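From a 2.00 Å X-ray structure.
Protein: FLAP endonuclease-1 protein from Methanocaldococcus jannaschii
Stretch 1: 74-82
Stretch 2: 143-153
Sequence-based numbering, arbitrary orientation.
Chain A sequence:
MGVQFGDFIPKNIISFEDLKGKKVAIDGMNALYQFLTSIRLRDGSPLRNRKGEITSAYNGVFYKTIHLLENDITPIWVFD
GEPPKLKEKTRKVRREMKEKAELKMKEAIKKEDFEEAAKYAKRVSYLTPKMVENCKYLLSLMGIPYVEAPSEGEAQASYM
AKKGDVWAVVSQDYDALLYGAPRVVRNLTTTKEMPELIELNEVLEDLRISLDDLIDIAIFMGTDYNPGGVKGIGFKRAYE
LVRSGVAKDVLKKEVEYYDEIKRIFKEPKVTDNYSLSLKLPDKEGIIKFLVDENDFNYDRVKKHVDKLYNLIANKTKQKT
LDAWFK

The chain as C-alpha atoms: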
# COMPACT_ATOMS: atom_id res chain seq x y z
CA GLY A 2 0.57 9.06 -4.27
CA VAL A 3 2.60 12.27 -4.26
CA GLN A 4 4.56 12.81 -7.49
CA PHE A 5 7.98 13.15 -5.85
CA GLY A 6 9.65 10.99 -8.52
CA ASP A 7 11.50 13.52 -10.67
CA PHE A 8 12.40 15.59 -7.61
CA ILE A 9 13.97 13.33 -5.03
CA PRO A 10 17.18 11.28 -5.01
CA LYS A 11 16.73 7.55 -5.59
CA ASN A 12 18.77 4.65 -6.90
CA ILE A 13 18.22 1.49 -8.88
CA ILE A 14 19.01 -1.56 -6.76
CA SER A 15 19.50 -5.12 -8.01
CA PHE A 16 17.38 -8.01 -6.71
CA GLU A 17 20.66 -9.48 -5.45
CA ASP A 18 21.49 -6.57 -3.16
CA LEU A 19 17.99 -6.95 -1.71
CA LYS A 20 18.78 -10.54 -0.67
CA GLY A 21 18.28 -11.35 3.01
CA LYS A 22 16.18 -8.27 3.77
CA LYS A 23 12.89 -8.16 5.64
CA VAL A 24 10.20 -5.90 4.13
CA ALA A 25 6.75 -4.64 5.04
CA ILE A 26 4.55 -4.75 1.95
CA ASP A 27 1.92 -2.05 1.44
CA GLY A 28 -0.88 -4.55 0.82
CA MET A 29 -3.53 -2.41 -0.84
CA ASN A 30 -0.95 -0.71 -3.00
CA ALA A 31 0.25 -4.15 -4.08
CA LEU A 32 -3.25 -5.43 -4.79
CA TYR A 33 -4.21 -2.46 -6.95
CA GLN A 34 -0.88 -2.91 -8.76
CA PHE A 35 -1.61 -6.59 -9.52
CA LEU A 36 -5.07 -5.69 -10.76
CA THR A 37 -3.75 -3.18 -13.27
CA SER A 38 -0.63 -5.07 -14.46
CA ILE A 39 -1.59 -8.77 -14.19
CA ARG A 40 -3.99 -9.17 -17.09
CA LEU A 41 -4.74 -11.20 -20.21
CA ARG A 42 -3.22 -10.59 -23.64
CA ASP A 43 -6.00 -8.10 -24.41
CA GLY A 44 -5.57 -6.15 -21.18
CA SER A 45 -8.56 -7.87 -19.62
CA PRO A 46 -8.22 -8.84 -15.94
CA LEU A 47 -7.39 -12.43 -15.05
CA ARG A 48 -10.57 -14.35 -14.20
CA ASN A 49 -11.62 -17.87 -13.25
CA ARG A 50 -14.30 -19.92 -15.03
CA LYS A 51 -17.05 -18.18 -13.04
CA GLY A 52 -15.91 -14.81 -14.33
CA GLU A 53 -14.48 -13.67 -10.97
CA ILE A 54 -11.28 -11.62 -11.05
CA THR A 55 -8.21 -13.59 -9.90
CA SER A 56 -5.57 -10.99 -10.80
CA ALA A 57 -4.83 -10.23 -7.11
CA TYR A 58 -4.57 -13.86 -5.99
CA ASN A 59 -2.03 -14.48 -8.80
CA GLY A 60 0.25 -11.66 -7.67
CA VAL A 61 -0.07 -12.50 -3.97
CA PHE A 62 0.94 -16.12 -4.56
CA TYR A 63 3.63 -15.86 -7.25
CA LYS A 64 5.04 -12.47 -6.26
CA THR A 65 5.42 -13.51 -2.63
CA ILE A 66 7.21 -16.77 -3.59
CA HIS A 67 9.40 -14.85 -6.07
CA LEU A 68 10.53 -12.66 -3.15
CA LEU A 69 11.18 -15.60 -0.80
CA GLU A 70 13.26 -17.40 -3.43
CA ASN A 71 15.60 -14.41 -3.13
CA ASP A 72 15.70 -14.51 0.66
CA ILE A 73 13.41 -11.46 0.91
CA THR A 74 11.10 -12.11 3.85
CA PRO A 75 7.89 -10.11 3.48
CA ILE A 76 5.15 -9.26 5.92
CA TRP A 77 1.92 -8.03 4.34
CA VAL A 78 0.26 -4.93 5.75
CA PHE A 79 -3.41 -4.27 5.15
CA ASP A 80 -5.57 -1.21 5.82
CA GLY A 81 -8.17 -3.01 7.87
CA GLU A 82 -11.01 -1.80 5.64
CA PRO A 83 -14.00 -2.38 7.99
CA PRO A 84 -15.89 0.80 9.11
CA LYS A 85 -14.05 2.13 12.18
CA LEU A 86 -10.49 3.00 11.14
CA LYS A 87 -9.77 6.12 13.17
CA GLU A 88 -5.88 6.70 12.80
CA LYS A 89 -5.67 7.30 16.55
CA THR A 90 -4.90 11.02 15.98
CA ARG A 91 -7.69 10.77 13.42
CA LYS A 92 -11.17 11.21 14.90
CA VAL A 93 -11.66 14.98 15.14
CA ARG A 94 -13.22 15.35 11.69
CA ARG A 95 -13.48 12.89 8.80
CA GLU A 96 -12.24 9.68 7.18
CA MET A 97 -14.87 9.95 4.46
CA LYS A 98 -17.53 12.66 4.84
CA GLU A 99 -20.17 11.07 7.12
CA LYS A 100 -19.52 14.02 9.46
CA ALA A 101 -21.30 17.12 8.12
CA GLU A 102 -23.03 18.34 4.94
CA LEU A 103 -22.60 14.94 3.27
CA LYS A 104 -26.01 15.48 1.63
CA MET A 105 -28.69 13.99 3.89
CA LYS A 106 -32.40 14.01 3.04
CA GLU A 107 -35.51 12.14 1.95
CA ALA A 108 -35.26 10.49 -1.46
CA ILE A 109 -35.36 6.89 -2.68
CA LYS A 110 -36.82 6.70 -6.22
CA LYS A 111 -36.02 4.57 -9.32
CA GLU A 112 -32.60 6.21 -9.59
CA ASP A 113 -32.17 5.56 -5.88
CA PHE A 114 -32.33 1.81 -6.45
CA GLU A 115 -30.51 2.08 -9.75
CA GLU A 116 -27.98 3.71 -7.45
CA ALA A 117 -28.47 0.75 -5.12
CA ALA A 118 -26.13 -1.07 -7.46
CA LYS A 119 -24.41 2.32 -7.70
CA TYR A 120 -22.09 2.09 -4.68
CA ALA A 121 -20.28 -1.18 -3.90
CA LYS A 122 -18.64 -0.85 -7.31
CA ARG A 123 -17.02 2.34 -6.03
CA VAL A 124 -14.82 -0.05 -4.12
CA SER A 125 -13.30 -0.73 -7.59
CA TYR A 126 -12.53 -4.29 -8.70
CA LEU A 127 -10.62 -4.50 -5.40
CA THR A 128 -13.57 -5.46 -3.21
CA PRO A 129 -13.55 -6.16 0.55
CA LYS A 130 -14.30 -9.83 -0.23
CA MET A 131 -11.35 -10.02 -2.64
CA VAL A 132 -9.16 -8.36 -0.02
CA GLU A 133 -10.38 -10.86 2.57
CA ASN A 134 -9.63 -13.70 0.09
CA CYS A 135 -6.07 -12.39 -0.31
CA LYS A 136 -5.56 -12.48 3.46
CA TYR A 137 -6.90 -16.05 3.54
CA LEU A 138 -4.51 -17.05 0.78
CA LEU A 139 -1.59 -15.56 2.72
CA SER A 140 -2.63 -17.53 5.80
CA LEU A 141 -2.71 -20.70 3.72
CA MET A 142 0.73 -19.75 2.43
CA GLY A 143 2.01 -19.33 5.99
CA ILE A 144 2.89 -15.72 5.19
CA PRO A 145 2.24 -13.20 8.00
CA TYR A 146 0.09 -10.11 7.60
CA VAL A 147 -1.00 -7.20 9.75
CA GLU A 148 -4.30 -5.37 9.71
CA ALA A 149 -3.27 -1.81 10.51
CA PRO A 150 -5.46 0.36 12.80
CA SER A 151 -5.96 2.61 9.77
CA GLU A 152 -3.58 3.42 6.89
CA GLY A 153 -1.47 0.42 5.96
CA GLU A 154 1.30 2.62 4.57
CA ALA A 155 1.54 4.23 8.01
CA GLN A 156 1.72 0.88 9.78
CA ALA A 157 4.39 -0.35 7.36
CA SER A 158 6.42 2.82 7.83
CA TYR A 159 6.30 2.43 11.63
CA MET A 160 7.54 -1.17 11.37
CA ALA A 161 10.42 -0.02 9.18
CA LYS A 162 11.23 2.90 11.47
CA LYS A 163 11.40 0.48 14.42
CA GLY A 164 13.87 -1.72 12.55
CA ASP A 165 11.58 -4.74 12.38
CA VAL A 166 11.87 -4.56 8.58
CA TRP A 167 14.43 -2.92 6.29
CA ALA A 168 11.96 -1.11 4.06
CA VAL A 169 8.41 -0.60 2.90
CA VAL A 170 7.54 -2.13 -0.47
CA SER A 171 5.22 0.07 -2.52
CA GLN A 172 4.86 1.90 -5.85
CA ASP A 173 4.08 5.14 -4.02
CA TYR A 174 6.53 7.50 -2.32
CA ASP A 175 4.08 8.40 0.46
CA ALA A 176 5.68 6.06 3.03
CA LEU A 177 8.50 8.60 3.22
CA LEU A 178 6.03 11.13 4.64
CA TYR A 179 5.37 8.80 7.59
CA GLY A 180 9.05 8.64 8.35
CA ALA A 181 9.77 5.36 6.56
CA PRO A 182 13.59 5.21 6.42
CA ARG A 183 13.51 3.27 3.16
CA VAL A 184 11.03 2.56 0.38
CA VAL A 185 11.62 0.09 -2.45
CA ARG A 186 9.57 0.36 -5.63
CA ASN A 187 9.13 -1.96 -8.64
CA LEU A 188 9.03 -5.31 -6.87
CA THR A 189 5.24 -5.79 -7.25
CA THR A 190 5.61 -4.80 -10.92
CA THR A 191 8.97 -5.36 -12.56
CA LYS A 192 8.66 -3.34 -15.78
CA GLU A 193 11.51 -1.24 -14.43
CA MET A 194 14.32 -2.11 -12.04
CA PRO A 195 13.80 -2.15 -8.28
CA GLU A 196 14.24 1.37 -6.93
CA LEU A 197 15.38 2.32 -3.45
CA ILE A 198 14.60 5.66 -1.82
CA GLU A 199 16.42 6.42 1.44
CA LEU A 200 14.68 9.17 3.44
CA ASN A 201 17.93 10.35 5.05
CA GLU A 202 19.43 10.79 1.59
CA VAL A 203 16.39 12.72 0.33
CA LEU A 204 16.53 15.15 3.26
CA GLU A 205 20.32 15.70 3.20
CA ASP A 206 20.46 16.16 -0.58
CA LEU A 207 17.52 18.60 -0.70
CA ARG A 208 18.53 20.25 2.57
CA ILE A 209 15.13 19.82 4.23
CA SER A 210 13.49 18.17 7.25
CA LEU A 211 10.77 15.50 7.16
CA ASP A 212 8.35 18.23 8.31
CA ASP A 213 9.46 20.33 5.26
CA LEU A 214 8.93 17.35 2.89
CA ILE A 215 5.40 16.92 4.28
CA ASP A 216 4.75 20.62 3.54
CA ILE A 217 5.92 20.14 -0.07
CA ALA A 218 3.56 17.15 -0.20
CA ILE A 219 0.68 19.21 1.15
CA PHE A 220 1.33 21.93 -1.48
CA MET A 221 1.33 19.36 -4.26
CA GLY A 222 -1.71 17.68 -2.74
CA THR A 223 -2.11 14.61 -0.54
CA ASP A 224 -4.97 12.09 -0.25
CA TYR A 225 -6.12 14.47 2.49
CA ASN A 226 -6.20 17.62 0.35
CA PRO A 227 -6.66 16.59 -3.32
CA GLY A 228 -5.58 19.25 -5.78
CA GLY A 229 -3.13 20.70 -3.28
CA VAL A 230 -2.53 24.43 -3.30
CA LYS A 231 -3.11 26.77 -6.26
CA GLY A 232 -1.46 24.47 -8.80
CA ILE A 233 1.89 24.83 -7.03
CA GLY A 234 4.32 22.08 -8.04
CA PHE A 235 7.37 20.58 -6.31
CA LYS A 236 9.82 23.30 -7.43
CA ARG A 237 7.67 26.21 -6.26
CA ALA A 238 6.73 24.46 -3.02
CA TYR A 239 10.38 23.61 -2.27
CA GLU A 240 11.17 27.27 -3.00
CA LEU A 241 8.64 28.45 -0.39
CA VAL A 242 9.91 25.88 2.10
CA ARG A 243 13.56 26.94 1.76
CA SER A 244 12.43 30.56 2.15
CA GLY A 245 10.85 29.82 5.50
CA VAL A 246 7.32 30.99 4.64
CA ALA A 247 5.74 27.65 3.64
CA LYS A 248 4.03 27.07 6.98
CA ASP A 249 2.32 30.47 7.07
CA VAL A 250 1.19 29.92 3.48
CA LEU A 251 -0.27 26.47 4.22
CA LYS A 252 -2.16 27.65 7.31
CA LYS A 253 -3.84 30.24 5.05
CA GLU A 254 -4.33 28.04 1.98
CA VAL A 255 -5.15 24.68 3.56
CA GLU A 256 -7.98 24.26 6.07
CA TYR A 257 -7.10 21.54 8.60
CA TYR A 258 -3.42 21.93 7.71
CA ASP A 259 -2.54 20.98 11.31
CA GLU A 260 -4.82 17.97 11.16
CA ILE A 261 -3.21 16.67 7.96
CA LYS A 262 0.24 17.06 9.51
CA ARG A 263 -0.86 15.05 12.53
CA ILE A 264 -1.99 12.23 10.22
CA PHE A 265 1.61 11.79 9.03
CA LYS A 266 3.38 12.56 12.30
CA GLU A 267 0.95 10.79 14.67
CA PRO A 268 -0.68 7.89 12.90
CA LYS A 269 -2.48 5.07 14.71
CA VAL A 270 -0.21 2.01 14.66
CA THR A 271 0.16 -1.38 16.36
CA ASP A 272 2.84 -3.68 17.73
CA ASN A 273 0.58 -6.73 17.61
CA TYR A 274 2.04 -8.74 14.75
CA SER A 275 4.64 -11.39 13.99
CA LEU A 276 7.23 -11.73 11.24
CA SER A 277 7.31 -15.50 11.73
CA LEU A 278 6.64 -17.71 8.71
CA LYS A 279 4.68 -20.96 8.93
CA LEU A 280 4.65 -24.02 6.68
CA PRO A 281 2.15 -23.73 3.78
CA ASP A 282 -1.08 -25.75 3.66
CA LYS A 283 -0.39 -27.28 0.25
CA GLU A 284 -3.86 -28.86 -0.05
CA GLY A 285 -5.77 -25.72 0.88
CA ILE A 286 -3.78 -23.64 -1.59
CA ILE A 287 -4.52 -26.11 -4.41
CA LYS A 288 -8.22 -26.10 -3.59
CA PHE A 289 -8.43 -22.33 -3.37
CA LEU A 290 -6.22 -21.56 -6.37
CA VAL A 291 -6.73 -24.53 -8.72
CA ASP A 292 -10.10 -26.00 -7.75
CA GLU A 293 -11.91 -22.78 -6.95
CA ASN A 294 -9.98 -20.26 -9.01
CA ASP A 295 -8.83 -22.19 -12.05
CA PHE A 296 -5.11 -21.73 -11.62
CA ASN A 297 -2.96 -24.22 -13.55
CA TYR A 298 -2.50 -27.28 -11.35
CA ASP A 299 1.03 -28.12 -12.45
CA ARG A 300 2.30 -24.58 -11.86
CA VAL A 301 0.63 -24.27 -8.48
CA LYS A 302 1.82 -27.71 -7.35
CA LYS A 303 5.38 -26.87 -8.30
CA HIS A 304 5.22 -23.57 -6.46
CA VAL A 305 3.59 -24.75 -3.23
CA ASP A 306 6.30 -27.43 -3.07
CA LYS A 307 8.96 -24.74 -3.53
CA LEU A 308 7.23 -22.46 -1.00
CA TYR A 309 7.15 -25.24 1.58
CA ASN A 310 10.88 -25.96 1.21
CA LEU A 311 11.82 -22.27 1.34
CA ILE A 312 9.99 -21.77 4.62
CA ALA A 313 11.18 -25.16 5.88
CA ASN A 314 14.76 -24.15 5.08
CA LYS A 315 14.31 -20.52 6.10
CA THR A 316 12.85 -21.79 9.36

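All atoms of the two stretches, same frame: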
# COMPACT_ATOMS: atom_id res chain seq x y z
N THR A 74 12.21 -11.69 2.99
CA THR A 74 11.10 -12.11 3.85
C THR A 74 10.09 -10.98 3.99
O THR A 74 10.37 -9.96 4.63
CB THR A 74 11.62 -12.51 5.23
OG1 THR A 74 12.44 -13.68 5.10
CG2 THR A 74 10.47 -12.82 6.17
N PRO A 75 8.90 -11.15 3.39
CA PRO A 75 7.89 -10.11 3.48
C PRO A 75 6.81 -10.33 4.54
O PRO A 75 6.51 -11.47 4.95
CB PRO A 75 7.29 -10.10 2.08
CG PRO A 75 7.34 -11.59 1.68
CD PRO A 75 8.44 -12.25 2.52
N ILE A 76 6.25 -9.22 4.99
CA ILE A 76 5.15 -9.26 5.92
C ILE A 76 4.16 -8.32 5.24
O ILE A 76 4.50 -7.19 4.89
CB ILE A 76 5.54 -8.74 7.34
CG1 ILE A 76 4.29 -8.71 8.22
CG2 ILE A 76 6.20 -7.36 7.24
CD1 ILE A 76 4.53 -9.12 9.66
N TRP A 77 2.94 -8.81 5.01
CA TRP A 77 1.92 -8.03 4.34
C TRP A 77 1.16 -7.13 5.32
O TRP A 77 0.75 -7.55 6.40
CB TRP A 77 0.95 -8.97 3.62
CG TRP A 77 1.53 -9.54 2.36
CD1 TRP A 77 2.52 -10.48 2.26
CD2 TRP A 77 1.18 -9.18 1.02
NE1 TRP A 77 2.80 -10.72 0.94
CE2 TRP A 77 2.00 -9.94 0.16
CE3 TRP A 77 0.25 -8.29 0.46
CZ2 TRP A 77 1.92 -9.84 -1.24
CZ3 TRP A 77 0.17 -8.18 -0.93
CH2 TRP A 77 1.00 -8.96 -1.76
N VAL A 78 0.97 -5.88 4.92
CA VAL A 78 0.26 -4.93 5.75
C VAL A 78 -1.00 -4.43 5.06
O VAL A 78 -0.95 -3.84 3.97
CB VAL A 78 1.15 -3.72 6.11
CG1 VAL A 78 0.48 -2.89 7.17
CG2 VAL A 78 2.49 -4.19 6.61
N PHE A 79 -2.14 -4.68 5.70
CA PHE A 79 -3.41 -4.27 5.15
C PHE A 79 -3.99 -3.07 5.88
O PHE A 79 -3.55 -2.74 6.99
CB PHE A 79 -4.36 -5.46 5.15
CG PHE A 79 -3.94 -6.56 4.21
CD1 PHE A 79 -4.30 -6.51 2.86
CD2 PHE A 79 -3.16 -7.62 4.66
CE1 PHE A 79 -3.89 -7.51 1.97
CE2 PHE A 79 -2.74 -8.62 3.79
CZ PHE A 79 -3.11 -8.57 2.44
N ASP A 80 -4.94 -2.40 5.25
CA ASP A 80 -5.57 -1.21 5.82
C ASP A 80 -6.55 -1.52 6.93
O ASP A 80 -6.73 -0.72 7.86
CB ASP A 80 -6.33 -0.44 4.73
CG ASP A 80 -5.43 0.40 3.84
OD1 ASP A 80 -4.26 0.58 4.17
OD2 ASP A 80 -5.91 0.87 2.79
N GLY A 81 -7.17 -2.69 6.87
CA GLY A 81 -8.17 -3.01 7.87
C GLY A 81 -9.34 -2.13 7.44
O GLY A 81 -9.68 -1.14 8.09
N GLU A 82 -9.90 -2.50 6.30
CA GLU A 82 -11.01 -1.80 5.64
C GLU A 82 -12.29 -1.55 6.45
O GLU A 82 -12.86 -0.46 6.39
CB GLU A 82 -11.36 -2.55 4.35
CG GLU A 82 -10.29 -3.54 3.89
CD GLU A 82 -10.18 -4.76 4.81
OE1 GLU A 82 -11.18 -5.51 4.94
OE2 GLU A 82 -9.09 -4.96 5.40
N GLY A 143 1.18 -19.43 4.80
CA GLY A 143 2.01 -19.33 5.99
C GLY A 143 2.75 -18.01 6.07
O GLY A 143 3.72 -17.87 6.83
N ILE A 144 2.29 -17.06 5.26
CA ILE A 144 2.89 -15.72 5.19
C ILE A 144 2.14 -14.78 6.13
O ILE A 144 0.93 -14.59 6.00
CB ILE A 144 2.81 -15.13 3.76
CG1 ILE A 144 3.34 -16.14 2.72
CG2 ILE A 144 3.56 -13.80 3.71
CD1 ILE A 144 4.76 -16.63 2.97
N PRO A 145 2.86 -14.12 7.04
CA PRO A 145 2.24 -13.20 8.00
C PRO A 145 1.76 -11.87 7.45
O PRO A 145 2.37 -11.29 6.55
CB PRO A 145 3.32 -13.01 9.06
CG PRO A 145 4.59 -13.14 8.27
CD PRO A 145 4.33 -14.18 7.22
N TYR A 146 0.64 -11.39 7.99
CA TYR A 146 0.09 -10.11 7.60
C TYR A 146 -0.39 -9.36 8.82
O TYR A 146 -0.58 -9.94 9.88
CB TYR A 146 -1.07 -10.27 6.59
CG TYR A 146 -2.35 -10.92 7.09
CD1 TYR A 146 -3.31 -10.18 7.80
CD2 TYR A 146 -2.64 -12.25 6.79
CE1 TYR A 146 -4.53 -10.76 8.20
CE2 TYR A 146 -3.85 -12.84 7.18
CZ TYR A 146 -4.78 -12.09 7.88
OH TYR A 146 -5.97 -12.68 8.24
N VAL A 147 -0.53 -8.05 8.68
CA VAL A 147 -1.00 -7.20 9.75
C VAL A 147 -2.18 -6.41 9.22
O VAL A 147 -2.22 -6.04 8.05
CB VAL A 147 0.05 -6.15 10.20
CG1 VAL A 147 -0.21 -5.76 11.67
CG2 VAL A 147 1.44 -6.66 10.00
N GLU A 148 -3.16 -6.18 10.08
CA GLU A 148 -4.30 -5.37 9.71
C GLU A 148 -4.05 -4.11 10.52
O GLU A 148 -4.24 -4.08 11.74
CB GLU A 148 -5.59 -6.09 10.10
CG GLU A 148 -5.59 -7.54 9.62
CD GLU A 148 -6.87 -8.29 9.93
OE1 GLU A 148 -7.79 -8.26 9.08
OE2 GLU A 148 -6.95 -8.92 11.00
N ALA A 149 -3.57 -3.07 9.85
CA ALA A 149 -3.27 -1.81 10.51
C ALA A 149 -4.52 -1.17 11.11
O ALA A 149 -5.63 -1.42 10.66
CB ALA A 149 -2.62 -0.85 9.51
N PRO A 150 -4.34 -0.33 12.15
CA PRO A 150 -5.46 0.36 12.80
C PRO A 150 -6.17 1.22 11.76
O PRO A 150 -7.38 1.40 11.81
CB PRO A 150 -4.80 1.20 13.88
CG PRO A 150 -3.45 0.61 14.09
CD PRO A 150 -3.04 -0.02 12.80
N SER A 151 -5.40 1.77 10.83
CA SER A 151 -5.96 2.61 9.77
C SER A 151 -5.17 2.45 8.46
O SER A 151 -5.29 1.43 7.78
CB SER A 151 -5.96 4.07 10.21
OG SER A 151 -5.47 4.19 11.53
N GLU A 152 -4.37 3.45 8.12
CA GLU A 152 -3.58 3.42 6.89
C GLU A 152 -2.47 2.38 6.96
O GLU A 152 -1.62 2.40 7.85
CB GLU A 152 -2.96 4.79 6.62
CG GLU A 152 -3.98 5.86 6.25
CD GLU A 152 -4.19 5.96 4.75
OE1 GLU A 152 -4.83 5.06 4.17
OE2 GLU A 152 -3.72 6.96 4.15
N GLY A 153 -2.48 1.46 5.99
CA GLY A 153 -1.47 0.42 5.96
C GLY A 153 -0.08 0.97 5.70
O GLY A 153 0.90 0.46 6.22

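How does the strand 74-79 first meet its neighbour? Thr74 stays out of reach, and contact begins softly at Pro75, whose O lies 4.0 Å from Ile144 CG2. Ile76 adds apolar packing: its CD1 is 4.1 Å from Pro145 CB and its CG1 3.9 Å from Val147 CG2. Its CA also makes a CA-H...O contact with Pro145 O at 3.5 Å.

What joins the strands at Trp77 and Val78? The two run parallel, and the backbone of stretch 1 bonds through alternate residues. Trp77 N donates to Pro145 O (3.0 Å), and Trp77 O accepts from Val147 N (2.7 Å), so Trp77 straddles Tyr146, its bridge partner; on the face they share, Trp77 CB sits 3.8 Å from Tyr146 CB. Val78 and Val147 share the other face of the sheet, with their CG2 atoms 4.3 Å apart; Val78 CG1 also approaches Gly153 O at 3.5 Å.

How does Phe79 repeat the pattern? It bonds around Glu148: its N donates to Val147 O at 2.7 Å, almost linearly, and its O accepts from Ala149 N at 2.9 Å. Its side chain lies on the same face as Trp77 and Tyr146, and there Phe79 turns its ring edge toward the Tyr146 ring face in an offset arrangement, with planes at 89° and centroids 5.7 Å apart.

How does the contact continue once the strand ends? The CA-to-CB bond of Asp80 points away overall, yet its carboxylate returns: OD1 accepts a hydrogen bond from Gly153 N at 2.7 Å, just beyond the N-cap residue Glu152. An ideal CB on Gly153 would clash with that same OD1, at 2.8 Å. Asp80 O lies 2.6 Å from Ser151 O, but two acceptors cannot bond directly. At Gly81, positive phi favours glycine, and an ideal CB would clash with Ala149 O.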